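Local structure of decaprenyl diphosphate synthase (Rhodobacter capsulatus, 3MZV) at residues G72-H75 against V76-A79; T135-M138 against R139-E142; Y123-A126 against R127-L131. The protein probably condenses isopentenyl diphosphate units onto farnesyl diphosphate, with magnesium as cofactor, to make the long all-trans prenyl diphosphate that supplies quinone side chains. One frame throughout, in Å; residues are numbered along the deposited sequence.

Contact 1 of 3, residues G72-H75 against V76-A79; sequences GPFH and VHLA
Phe74 and His77 form a T-shaped aromatic pair, three residues apart where the chain enters helix 74-96, the phenyl edge aimed at the imidazole face. Their centroids lie 4.9 Å apart with planes at 68°, and CD1 of Phe74 sits over the middle of the His77 ring. A second ring contact is a CH-pi interaction: the methyl CG2 of Val76 rests over one face of the His75 imidazole, 4.0 Å from its centroid. With CG of His75 between the backbone N and the carbonyl carbon (chi1 63°), the ring lies beside Val76 and offers that face to its methyl.

Among the polar contacts, Pro73 O, at the edge of the His77 ring, receives two weak hydrogen bonds, from His77 ND1 at 3.4 Å and from Val76 N. Further along, the regular pattern sets in: Leu78 N bonds to Phe74 O at 3.2 Å, and Ala79 N to His75 O at 2.9 Å. The backbone thus passes from a turn that follows the cis peptide before Pro73 into helix 74-96.

Around this helix start, His75 and Leu78 pack on helix 56-67, while Val76, His77 and Ala79 touch helix 19-32, to whose Asp21 His75 NE2 makes a weak hydrogen bond. Phe74 and Leu78 also touch helix 169-194, so this opening is wedged among three other helices of the mainly helical prenyl synthase fold.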
loop_
_atom_site.group_PDB
_atom_site.type_symbol
_atom_site.label_atom_id
_atom_site.label_comp_id
_atom_site.label_asym_id
_atom_site.label_seq_id
_atom_site.Cartn_x
_atom_site.Cartn_y
_atom_site.Cartn_z
ATOM N N GLY B 72 -17.337 7.531 22.048
ATOM C CA GLY B 72 -15.904 7.651 21.756
ATOM C C GLY B 72 -15.139 6.654 22.604
ATOM O O GLY B 72 -15.751 5.944 23.416
ATOM N N PRO B 73 -13.814 6.611 22.433
ATOM C CA PRO B 73 -13.054 7.529 21.583
ATOM C C PRO B 73 -12.691 6.998 20.196
ATOM O O PRO B 73 -12.081 7.703 19.416
ATOM C CB PRO B 73 -11.762 7.659 22.358
ATOM C CG PRO B 73 -11.602 6.279 22.953
ATOM C CD PRO B 73 -12.929 5.729 23.197
ATOM N N PHE B 74 -12.962 5.730 19.928
ATOM C CA PHE B 74 -12.301 5.060 18.804
ATOM C C PHE B 74 -12.955 5.260 17.442
ATOM O O PHE B 74 -12.452 4.765 16.441
ATOM C CB PHE B 74 -12.159 3.585 19.104
ATOM C CG PHE B 74 -11.164 3.293 20.220
ATOM C CD1 PHE B 74 -9.911 3.814 20.197
ATOM C CD2 PHE B 74 -11.539 2.533 21.322
ATOM C CE1 PHE B 74 -9.005 3.546 21.229
ATOM C CE2 PHE B 74 -10.621 2.266 22.355
ATOM C CZ PHE B 74 -9.375 2.789 22.290
ATOM N N HIS B 75 -14.081 5.961 17.388
ATOM C CA HIS B 75 -14.659 6.330 16.096
ATOM C C HIS B 75 -13.733 7.378 15.397
ATOM O O HIS B 75 -13.682 7.458 14.177
ATOM C CB HIS B 75 -16.093 6.838 16.242
ATOM C CG HIS B 75 -16.207 8.072 17.046
ATOM N ND1 HIS B 75 -15.589 8.221 18.269
ATOM C CD2 HIS B 75 -16.888 9.226 16.822
ATOM C CE1 HIS B 75 -15.849 9.426 18.745
ATOM N NE2 HIS B 75 -16.640 10.055 17.891
ATOM N N VAL B 76 -13.032 8.165 16.189
ATOM C CA VAL B 76 -12.012 9.096 15.661
ATOM C C VAL B 76 -10.858 8.371 14.944
ATOM O O VAL B 76 -10.544 8.640 13.755
ATOM C CB VAL B 76 -11.516 10.054 16.762
ATOM C CG1 VAL B 76 -10.424 10.964 16.175
ATOM C CG2 VAL B 76 -12.725 10.935 17.257
ATOM N N HIS B 77 -10.322 7.366 15.611
ATOM C CA HIS B 77 -9.282 6.513 15.034
ATOM C C HIS B 77 -9.762 5.886 13.726
ATOM O O HIS B 77 -9.043 5.876 12.728
ATOM C CB HIS B 77 -8.856 5.400 15.986
ATOM C CG HIS B 77 -8.344 5.878 17.309
ATOM N ND1 HIS B 77 -9.112 6.625 18.177
ATOM C CD2 HIS B 77 -7.148 5.694 17.922
ATOM C CE1 HIS B 77 -8.401 6.896 19.262
ATOM N NE2 HIS B 77 -7.197 6.364 19.118
ATOM N N LEU B 78 -10.988 5.368 13.710
ATOM C CA LEU B 78 -11.502 4.718 12.520
ATOM C C LEU B 78 -11.700 5.699 11.360
ATOM O O LEU B 78 -11.360 5.378 10.202
ATOM C CB LEU B 78 -12.844 4.023 12.842
ATOM C CG LEU B 78 -12.696 2.830 13.822
ATOM C CD1 LEU B 78 -14.036 2.165 14.182
ATOM C CD2 LEU B 78 -11.797 1.813 13.210
ATOM N N ALA B 79 -12.263 6.858 11.671
ATOM C CA ALA B 79 -12.446 7.939 10.663
ATOM C C ALA B 79 -11.089 8.399 10.072
ATOM O O ALA B 79 -10.983 8.556 8.838
ATOM C CB ALA B 79 -13.219 9.092 11.211
#

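Contact 2 of 3, residues T135-M138 against R139-E142; sequences TGNM and RVME
Asn137, the N-cap residue of helix 138-161, meets Val140 and makes the capping bond through its side chain. OD1 of Asn137 accepts from Val140 N at 3.0 Å with an N-H...O angle of 160°, the donor standing 26° from the carbonyl plane. With CG anti to the backbone N (chi1 -170°), the amide oxygen is carried toward the N-H groups of the first turn. Both methyls of Val140 pack against the same amide, CG1 being 3.6 Å from Asn137 OD1, and the two side chains cross at about a right angle.

Met138, next in line, accepts through its backbone: Glu142 N bonds to Met138 O at 2.9 Å. The Met138 side chain brings CB and CG close to Arg139 N and packs on Thr133 of the second subunit.

Arg139 brings CB to 3.4 Å from Asn137 OD1, then runs extended to a salt bridge with Glu199. Before the cap, Thr135 OG1 accepts from Asn137 N at 3.2 Å, an ST turn, and is also bonded to Met132 O.

Asn137 is thus gripped at both its backbone N and its side-chain oxygen. That oxygen serves a first-turn N-H with no preceding helical carbonyl, and its partial negative charge would probably suit the helix dipole.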
loop_
_atom_site.group_PDB
_atom_site.type_symbol
_atom_site.label_atom_id
_atom_site.label_comp_id
_atom_site.label_asym_id
_atom_site.label_seq_id
_atom_site.Cartn_x
_atom_site.Cartn_y
_atom_site.Cartn_z
ATOM N N THR B 135 -7.348 0.469 18.826
ATOM C CA THR B 135 -8.742 0.261 19.160
ATOM C C THR B 135 -8.970 -1.098 19.827
ATOM O O THR B 135 -10.036 -1.312 20.377
ATOM C CB THR B 135 -9.701 0.334 17.933
ATOM O OG1 THR B 135 -9.465 -0.785 17.087
ATOM C CG2 THR B 135 -9.541 1.594 17.136
ATOM N N GLY B 136 -8.034 -2.033 19.687
ATOM C CA GLY B 136 -8.239 -3.423 20.121
ATOM C C GLY B 136 -9.334 -4.217 19.403
ATOM O O GLY B 136 -9.656 -5.340 19.791
ATOM N N ASN B 137 -9.929 -3.663 18.346
ATOM C CA ASN B 137 -11.051 -4.317 17.695
ATOM C C ASN B 137 -10.554 -4.978 16.394
ATOM O O ASN B 137 -10.276 -4.285 15.385
ATOM C CB ASN B 137 -12.179 -3.297 17.440
ATOM C CG ASN B 137 -13.448 -3.929 17.000
ATOM O OD1 ASN B 137 -13.522 -4.553 15.960
ATOM N ND2 ASN B 137 -14.485 -3.752 17.789
ATOM N N MET B 138 -10.430 -6.308 16.402
ATOM C CA MET B 138 -9.992 -7.033 15.229
ATOM C C MET B 138 -11.036 -6.997 14.103
ATOM O O MET B 138 -10.681 -6.929 12.950
ATOM C CB MET B 138 -9.592 -8.506 15.576
ATOM C CG MET B 138 -10.642 -9.558 15.883
ATOM S SD MET B 138 -9.909 -11.206 16.512
ATOM C CE MET B 138 -9.977 -12.259 15.030
ATOM N N ARG B 139 -12.314 -7.048 14.431
ATOM C CA ARG B 139 -13.343 -7.054 13.427
ATOM C C ARG B 139 -13.276 -5.834 12.479
ATOM O O ARG B 139 -13.326 -6.030 11.260
ATOM C CB ARG B 139 -14.734 -7.144 14.072
ATOM C CG ARG B 139 -15.821 -7.264 13.087
ATOM C CD ARG B 139 -17.191 -7.508 13.775
ATOM N NE ARG B 139 -18.288 -7.445 12.804
ATOM C CZ ARG B 139 -19.575 -7.290 13.131
ATOM N NH1 ARG B 139 -19.917 -7.187 14.402
ATOM N NH2 ARG B 139 -20.511 -7.225 12.199
ATOM N N VAL B 140 -13.138 -4.612 13.009
ATOM C CA VAL B 140 -13.117 -3.427 12.154
ATOM C C VAL B 140 -11.812 -3.371 11.336
ATOM O O VAL B 140 -11.761 -2.898 10.193
ATOM C CB VAL B 140 -13.377 -2.091 12.947
ATOM C CG1 VAL B 140 -14.750 -2.170 13.619
ATOM C CG2 VAL B 140 -12.290 -1.830 14.020
ATOM N N MET B 141 -10.757 -3.899 11.904
ATOM C CA MET B 141 -9.512 -4.002 11.200
ATOM C C MET B 141 -9.626 -4.928 10.005
ATOM O O MET B 141 -9.116 -4.609 8.946
ATOM C CB MET B 141 -8.377 -4.531 12.118
ATOM C CG MET B 141 -7.981 -3.564 13.232
ATOM S SD MET B 141 -6.513 -4.113 14.239
ATOM C CE MET B 141 -5.178 -3.975 13.034
ATOM N N GLU B 142 -10.236 -6.102 10.187
ATOM C CA GLU B 142 -10.430 -7.004 9.091
ATOM C C GLU B 142 -11.284 -6.349 7.985
ATOM O O GLU B 142 -10.999 -6.500 6.810
ATOM C CB GLU B 142 -11.091 -8.319 9.599
ATOM C CG GLU B 142 -11.240 -9.449 8.573
ATOM C CD GLU B 142 -12.355 -9.308 7.514
ATOM O OE1 GLU B 142 -13.355 -8.609 7.727
ATOM O OE2 GLU B 142 -12.197 -9.939 6.450
#

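Contact 3 of 3, residues Y123-A126 against R127-L131; sequences YLFA and RSFQL
Arg127, one turn after Tyr123, lays its CG over one face of that ring, a CH-pi contact 3.9 Å from the centroid. Bends at chi2 (-95°) and chi3 bring the guanidinium back to the phenol, where NH2 donates to Tyr123 OH at 2.7 Å; that hydroxyl is also hydrogen-bonded to Ser34 O. Guanidinium and ring planes stand 75° apart. NE of Arg127 donates to Gln130 OE1 at 2.9 Å, and NH1 makes weak bonds to that oxygen and to Asn146 of the second subunit. Replacing Arg127 by an alanine is likely to strip the aliphatic cover from the Tyr123 ring, and to leave Tyr123 OH and Gln130 OE1 without their guanidinium partner.

Phe125 and Phe129 meet obliquely, centroids 5.0 Å apart, with CZ of Phe125 at 3.5 Å from CE1 of Phe129. Ser128 OG donates to Phe125 O at 2.9 Å. That carbonyl also takes the helical bond from Phe129 N, and both donors approach the same face of its plane.

Both phenylalanines meet Phe129 of the second subunit, and Gln130 NE2 bonds to Glu142 there. Tyr123 with Arg127 and Phe125 with Phe129 are i, i+4 pairs of an alpha-helix, here at the dimer interface of an FPP/GGPP synthase.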
loop_
_atom_site.group_PDB
_atom_site.type_symbol
_atom_site.label_atom_id
_atom_site.label_comp_id
_atom_site.label_asym_id
_atom_site.label_seq_id
_atom_site.Cartn_x
_atom_site.Cartn_y
_atom_site.Cartn_z
ATOM N N TYR B 123 3.440 4.471 3.280
ATOM C CA TYR B 123 3.643 4.969 4.630
ATOM C C TYR B 123 2.323 5.256 5.340
ATOM O O TYR B 123 2.152 4.840 6.476
ATOM C CB TYR B 123 4.504 6.241 4.630
ATOM C CG TYR B 123 4.977 6.641 6.024
ATOM C CD1 TYR B 123 5.977 5.924 6.676
ATOM C CD2 TYR B 123 4.371 7.699 6.714
ATOM C CE1 TYR B 123 6.427 6.288 7.945
ATOM C CE2 TYR B 123 4.831 8.067 7.986
ATOM C CZ TYR B 123 5.831 7.359 8.592
ATOM O OH TYR B 123 6.290 7.711 9.859
ATOM N N LEU B 124 1.411 5.955 4.680
ATOM C CA LEU B 124 0.133 6.303 5.275
ATOM C C LEU B 124 -0.741 5.067 5.504
ATOM O O LEU B 124 -1.418 4.948 6.525
ATOM C CB LEU B 124 -0.628 7.273 4.382
ATOM C CG LEU B 124 0.154 8.567 4.081
ATOM C CD1 LEU B 124 -0.671 9.497 3.246
ATOM C CD2 LEU B 124 0.609 9.212 5.382
ATOM N N PHE B 125 -0.741 4.177 4.530
ATOM C CA PHE B 125 -1.473 2.947 4.663
ATOM C C PHE B 125 -0.993 2.167 5.894
ATOM O O PHE B 125 -1.796 1.681 6.668
ATOM C CB PHE B 125 -1.308 2.095 3.415
ATOM C CG PHE B 125 -2.247 0.909 3.394
ATOM C CD1 PHE B 125 -1.769 -0.382 3.569
ATOM C CD2 PHE B 125 -3.611 1.099 3.299
ATOM C CE1 PHE B 125 -2.640 -1.488 3.567
ATOM C CE2 PHE B 125 -4.490 0.013 3.303
ATOM C CZ PHE B 125 -3.984 -1.312 3.439
ATOM N N ALA B 126 0.300 2.001 6.033
ATOM C CA ALA B 126 0.885 1.300 7.179
ATOM C C ALA B 126 0.553 1.973 8.519
ATOM O O ALA B 126 0.121 1.328 9.471
ATOM C CB ALA B 126 2.411 1.186 7.011
ATOM N N ARG B 127 0.766 3.281 8.585
ATOM C CA ARG B 127 0.464 4.028 9.774
ATOM C C ARG B 127 -1.017 3.922 10.147
ATOM O O ARG B 127 -1.354 3.910 11.322
ATOM C CB ARG B 127 0.849 5.495 9.554
ATOM C CG ARG B 127 2.378 5.698 9.458
ATOM C CD ARG B 127 3.134 6.090 10.724
ATOM N NE ARG B 127 3.739 4.950 11.369
ATOM C CZ ARG B 127 5.018 4.759 11.734
ATOM N NH1 ARG B 127 5.298 3.612 12.310
ATOM N NH2 ARG B 127 6.018 5.634 11.585
ATOM N N SER B 128 -1.872 3.857 9.158
ATOM C CA SER B 128 -3.277 3.759 9.440
ATOM C C SER B 128 -3.624 2.427 10.085
ATOM O O SER B 128 -4.466 2.393 10.981
ATOM C CB SER B 128 -4.119 4.040 8.209
ATOM O OG SER B 128 -4.297 2.933 7.343
ATOM N N PHE B 129 -3.007 1.331 9.627
ATOM C CA PHE B 129 -3.227 0.065 10.311
ATOM C C PHE B 129 -2.593 -0.001 11.684
ATOM O O PHE B 129 -3.163 -0.574 12.581
ATOM C CB PHE B 129 -2.928 -1.119 9.399
ATOM C CG PHE B 129 -4.067 -1.387 8.516
ATOM C CD1 PHE B 129 -4.255 -0.610 7.405
ATOM C CD2 PHE B 129 -5.066 -2.318 8.887
ATOM C CE1 PHE B 129 -5.352 -0.788 6.603
ATOM C CE2 PHE B 129 -6.147 -2.503 8.088
ATOM C CZ PHE B 129 -6.292 -1.719 6.937
ATOM N N GLN B 130 -1.435 0.614 11.861
ATOM C CA GLN B 130 -0.821 0.692 13.157
ATOM C C GLN B 130 -1.766 1.380 14.120
ATOM O O GLN B 130 -2.005 0.874 15.234
ATOM C CB GLN B 130 0.510 1.432 13.074
ATOM C CG GLN B 130 1.310 1.392 14.336
ATOM C CD GLN B 130 2.546 2.257 14.249
ATOM O OE1 GLN B 130 2.605 3.222 13.456
ATOM N NE2 GLN B 130 3.532 1.936 15.061
ATOM N N LEU B 131 -2.321 2.508 13.669
ATOM C CA LEU B 131 -3.280 3.273 14.443
ATOM C C LEU B 131 -4.502 2.432 14.862
ATOM O O LEU B 131 -4.907 2.485 16.036
ATOM C CB LEU B 131 -3.727 4.469 13.615
ATOM C CG LEU B 131 -4.841 5.365 14.175
ATOM C CD1 LEU B 131 -4.475 5.890 15.544
ATOM C CD2 LEU B 131 -5.120 6.487 13.234
#

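In the fold
The three contacts show how local contacts along and at the ends of helices combine on one side of the chain's centre. Contacts 3 and 2 lie on successive helices, their centres about 14 Å apart, and both touch the second subunit; Phe129 CE2 lies 3.7 Å from Met141 O. Contact 1, whose two segments touch no other protein chain of the assembly, packs against both: Leu78 CD2 is 3.8 Å from Val140 CG2, and His77 CD2 is 3.6 Å from Leu131 CD1. Helix 74-96 carries near its far end the first aspartate-rich motif, which in this family binds magnesium and the allylic diphosphate, so contact 1 probably lies away from that chemistry.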